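Local coordinates for putative immunoglobulin A1 protease (Bacteroides ovatus, PDB 3N6Z), which is probably a protease acting on immunoglobulin A1, though its activity remains unconfirmed, and is built on a parallel beta-solenoid, at residues 340-345 with 349-354. Sequence-based numbering, arbitrary orientation.
Sequences IIVAWN and WKKGTN
With chi1 of -62° in Trp349, CG stands beside the backbone N and the indole lies against the last turn of helix 334-344; in Ile341, CG2 is anti to the backbone N (CG1 at -68°) and reaches over that indole. The methyl sits above the six-membered ring, 3.9 Å from its centroid, a CH-pi contact close to the ring normal. Trp344 comes to the same face, turning its edge to it: CE3 is 3.9 Å from CZ2 of Trp349, in an offset edge-to-face pair with planes at 77°. Beside the rings, Val342 CG2 packs 3.8 Å from Lys351 CG. The backbone closes the turn through a nearly straight bond from Trp349 N to Asn345 O, 2.9 Å long. Trp349 NE1 is satisfied by Asn203, and Phe359 adds another edge-to-face ring contact. Replacing Trp349 with an alanine would probably leave Ile341 CG2 and the edge of Trp344 facing a gap, and Asn203 OD1 without its indole donor. The C-terminal segment thus folds back on helix 334-344, pairs strands 349-350 and 358-359 antiparallel, and packs Ile341 and Trp349 on Tyr238 of strand 237-239, against the side of the parallel beta-solenoid.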
ATOM      1  N   ILE A 340      11.073 -15.239 -11.011  1.00 12.11           N
ATOM      2  CA  ILE A 340       9.965 -14.517 -11.608  1.00 11.10           C
ATOM      3  C   ILE A 340       9.964 -13.047 -11.163  1.00 10.80           C
ATOM      4  O   ILE A 340       9.845 -12.126 -11.982  1.00 11.29           O
ATOM      5  CB  ILE A 340       8.606 -15.212 -11.282  1.00 10.99           C
ATOM      6  CG1 ILE A 340       8.504 -16.566 -12.037  1.00 11.46           C
ATOM      7  CG2 ILE A 340       7.427 -14.313 -11.607  1.00 12.39           C
ATOM      8  CD1 ILE A 340       7.388 -17.450 -11.504  1.00 12.05           C
ATOM      9  N   ILE A 341      10.062 -12.842  -9.855  1.00 10.11           N
ATOM     10  CA  ILE A 341       9.978 -11.502  -9.256  1.00  9.51           C
ATOM     11  C   ILE A 341      11.135 -10.620  -9.728  1.00 11.99           C
ATOM     12  O   ILE A 341      10.914  -9.506 -10.182  1.00 11.31           O
ATOM     13  CB  ILE A 341       9.914 -11.592  -7.730  1.00  9.05           C
ATOM     14  CG1 ILE A 341       8.579 -12.225  -7.271  1.00  9.08           C
ATOM     15  CG2 ILE A 341      10.104 -10.196  -7.085  1.00  9.97           C
ATOM     16  CD1 ILE A 341       8.543 -12.728  -5.810  1.00 10.93           C
ATOM     17  N   VAL A 342      12.361 -11.135  -9.686  1.00 12.19           N
ATOM     18  CA  VAL A 342      13.497 -10.312 -10.113  1.00 13.19           C
ATOM     19  C   VAL A 342      13.358  -9.917 -11.590  1.00 14.63           C
ATOM     20  O   VAL A 342      13.667  -8.800 -11.968  1.00 15.64           O
ATOM     21  CB  VAL A 342      14.838 -10.990  -9.807  1.00 14.73           C
ATOM     22  CG1 VAL A 342      16.010 -10.255 -10.454  1.00 18.18           C
ATOM     23  CG2 VAL A 342      15.022 -11.103  -8.291  1.00 14.35           C
ATOM     24  N   ALA A 343      12.853 -10.831 -12.422  1.00 13.83           N
ATOM     25  CA  ALA A 343      12.639 -10.537 -13.845  1.00 15.04           C
ATOM     26  C   ALA A 343      11.621  -9.428 -14.141  1.00 14.66           C
ATOM     27  O   ALA A 343      11.616  -8.838 -15.230  1.00 17.58           O
ATOM     28  CB  ALA A 343      12.286 -11.858 -14.609  1.00 16.42           C
ATOM     29  N   TRP A 344      10.763  -9.104 -13.181  1.00 13.46           N
ATOM     30  CA  TRP A 344       9.880  -7.951 -13.317  1.00 14.65           C
ATOM     31  C   TRP A 344      10.615  -6.651 -13.624  1.00 15.74           C
ATOM     32  O   TRP A 344      10.134  -5.841 -14.435  1.00 17.48           O
ATOM     33  CB  TRP A 344       8.985  -7.765 -12.102  1.00 13.99           C
ATOM     34  CG  TRP A 344       8.033  -8.840 -11.853  1.00 12.16           C
ATOM     35  CD1 TRP A 344       7.615  -9.827 -12.729  1.00 14.05           C
ATOM     36  CD2 TRP A 344       7.384  -9.118 -10.612  1.00 11.44           C
ATOM     37  NE1 TRP A 344       6.729 -10.670 -12.113  1.00 12.39           N
ATOM     38  CE2 TRP A 344       6.565 -10.255 -10.815  1.00 10.94           C
ATOM     39  CE3 TRP A 344       7.399  -8.501  -9.354  1.00 10.42           C
ATOM     40  CZ2 TRP A 344       5.789 -10.797  -9.803  1.00 11.18           C
ATOM     41  CZ3 TRP A 344       6.601  -9.030  -8.345  1.00 10.68           C
ATOM     42  CH2 TRP A 344       5.812 -10.168  -8.581  1.00 11.12           C
ATOM     43  N   ASN A 345      11.766  -6.464 -12.982  1.00 15.33           N
ATOM     44  CA  ASN A 345      12.651  -5.345 -13.284  1.00 15.96           C
ATOM     45  C   ASN A 345      13.999  -5.601 -12.629  1.00 16.29           C
ATOM     46  O   ASN A 345      14.203  -5.282 -11.459  1.00 15.14           O
ATOM     47  CB  ASN A 345      12.090  -3.987 -12.839  1.00 17.04           C
ATOM     48  CG  ASN A 345      13.022  -2.848 -13.203  1.00 21.21           C
ATOM     49  OD1 ASN A 345      14.087  -3.089 -13.761  1.00 21.08           O
ATOM     50  ND2 ASN A 345      12.643  -1.625 -12.864  1.00 26.01           N
ATOM     51  N   TRP A 349      14.855  -4.969  -8.611  1.00 12.82           N
ATOM     52  CA  TRP A 349      14.730  -6.112  -7.731  1.00 12.64           C
ATOM     53  C   TRP A 349      16.046  -6.890  -7.628  1.00 14.02           C
ATOM     54  O   TRP A 349      16.860  -6.916  -8.565  1.00 15.49           O
ATOM     55  CB  TRP A 349      13.643  -7.029  -8.218  1.00 11.66           C
ATOM     56  CG  TRP A 349      12.261  -6.459  -8.273  1.00 11.49           C
ATOM     57  CD1 TRP A 349      11.651  -5.920  -9.364  1.00 10.56           C
ATOM     58  CD2 TRP A 349      11.277  -6.467  -7.225  1.00  9.39           C
ATOM     59  NE1 TRP A 349      10.344  -5.590  -9.065  1.00 10.46           N
ATOM     60  CE2 TRP A 349      10.092  -5.921  -7.761  1.00 10.14           C
ATOM     61  CE3 TRP A 349      11.280  -6.914  -5.895  1.00  9.57           C
ATOM     62  CZ2 TRP A 349       8.923  -5.796  -7.018  1.00  8.29           C
ATOM     63  CZ3 TRP A 349      10.138  -6.781  -5.152  1.00  9.31           C
ATOM     64  CH2 TRP A 349       8.972  -6.229  -5.715  1.00  9.00           C
ATOM     65  N   LYS A 350      16.249  -7.536  -6.485  1.00 12.77           N
ATOM     66  CA  LYS A 350      17.345  -8.507  -6.308  1.00 14.54           C
ATOM     67  C   LYS A 350      16.900  -9.626  -5.401  1.00 14.82           C
ATOM     68  O   LYS A 350      15.947  -9.466  -4.630  1.00 15.22           O
ATOM     69  CB  LYS A 350      18.613  -7.844  -5.754  1.00 16.31           C
ATOM     70  CG  LYS A 350      18.493  -7.319  -4.311  1.00 18.24           C
ATOM     71  CD  LYS A 350      19.844  -6.890  -3.745  1.00 20.53           C
ATOM     72  CE  LYS A 350      19.705  -6.327  -2.331  1.00 25.47           C
ATOM     73  NZ  LYS A 350      21.024  -5.864  -1.771  1.00 30.56           N
ATOM     74  N   LYS A 351      17.591 -10.767  -5.487  1.00 16.58           N
ATOM     75  CA  LYS A 351      17.303 -11.864  -4.589  1.00 19.52           C
ATOM     76  C   LYS A 351      17.841 -11.485  -3.213  1.00 20.56           C
ATOM     77  O   LYS A 351      18.904 -10.868  -3.094  1.00 24.57           O
ATOM     78  CB  LYS A 351      17.880 -13.197  -5.126  1.00 23.69           C
ATOM     79  CG  LYS A 351      17.112 -13.655  -6.338  1.00 29.17           C
ATOM     80  CD  LYS A 351      17.515 -15.016  -6.865  1.00 34.03           C
ATOM     81  CE  LYS A 351      16.958 -15.177  -8.269  1.00 36.29           C
ATOM     82  NZ  LYS A 351      17.290 -16.500  -8.826  1.00 39.87           N
ATOM     83  N   GLY A 352      17.083 -11.805  -2.180  1.00 23.62           N
ATOM     84  CA  GLY A 352      17.490 -11.564  -0.816  1.00 26.38           C
ATOM     85  C   GLY A 352      18.173 -12.825  -0.313  1.00 29.27           C
ATOM     86  O   GLY A 352      17.945 -13.937  -0.825  1.00 29.65           O
ATOM     87  N   THR A 353      18.991 -12.659   0.712  1.00 33.32           N
ATOM     88  CA  THR A 353      19.798 -13.783   1.222  1.00 35.79           C
ATOM     89  C   THR A 353      18.925 -14.917   1.820  1.00 35.41           C
ATOM     90  O   THR A 353      19.301 -16.096   1.748  1.00 37.54           O
ATOM     91  CB  THR A 353      20.861 -13.283   2.214  1.00 37.72           C
ATOM     92  OG1 THR A 353      20.220 -12.713   3.361  1.00 41.96           O
ATOM     93  CG2 THR A 353      21.742 -12.214   1.545  1.00 38.47           C
ATOM     94  N   ASN A 354      17.736 -14.563   2.328  1.00 33.07           N
ATOM     95  CA  ASN A 354      16.754 -15.541   2.841  1.00 30.62           C
ATOM     96  C   ASN A 354      15.700 -16.027   1.816  1.00 29.17           C
ATOM     97  O   ASN A 354      14.698 -16.637   2.195  1.00 31.26           O
ATOM     98  CB  ASN A 354      16.050 -14.960   4.073  1.00 30.92           C
ATOM     99  CG  ASN A 354      15.247 -13.719   3.755  1.00 31.78           C
ATOM    100  OD1 ASN A 354      15.191 -13.290   2.588  1.00 27.92           O
ATOM    101  ND2 ASN A 354      14.651 -13.113   4.781  1.00 30.09           N
TER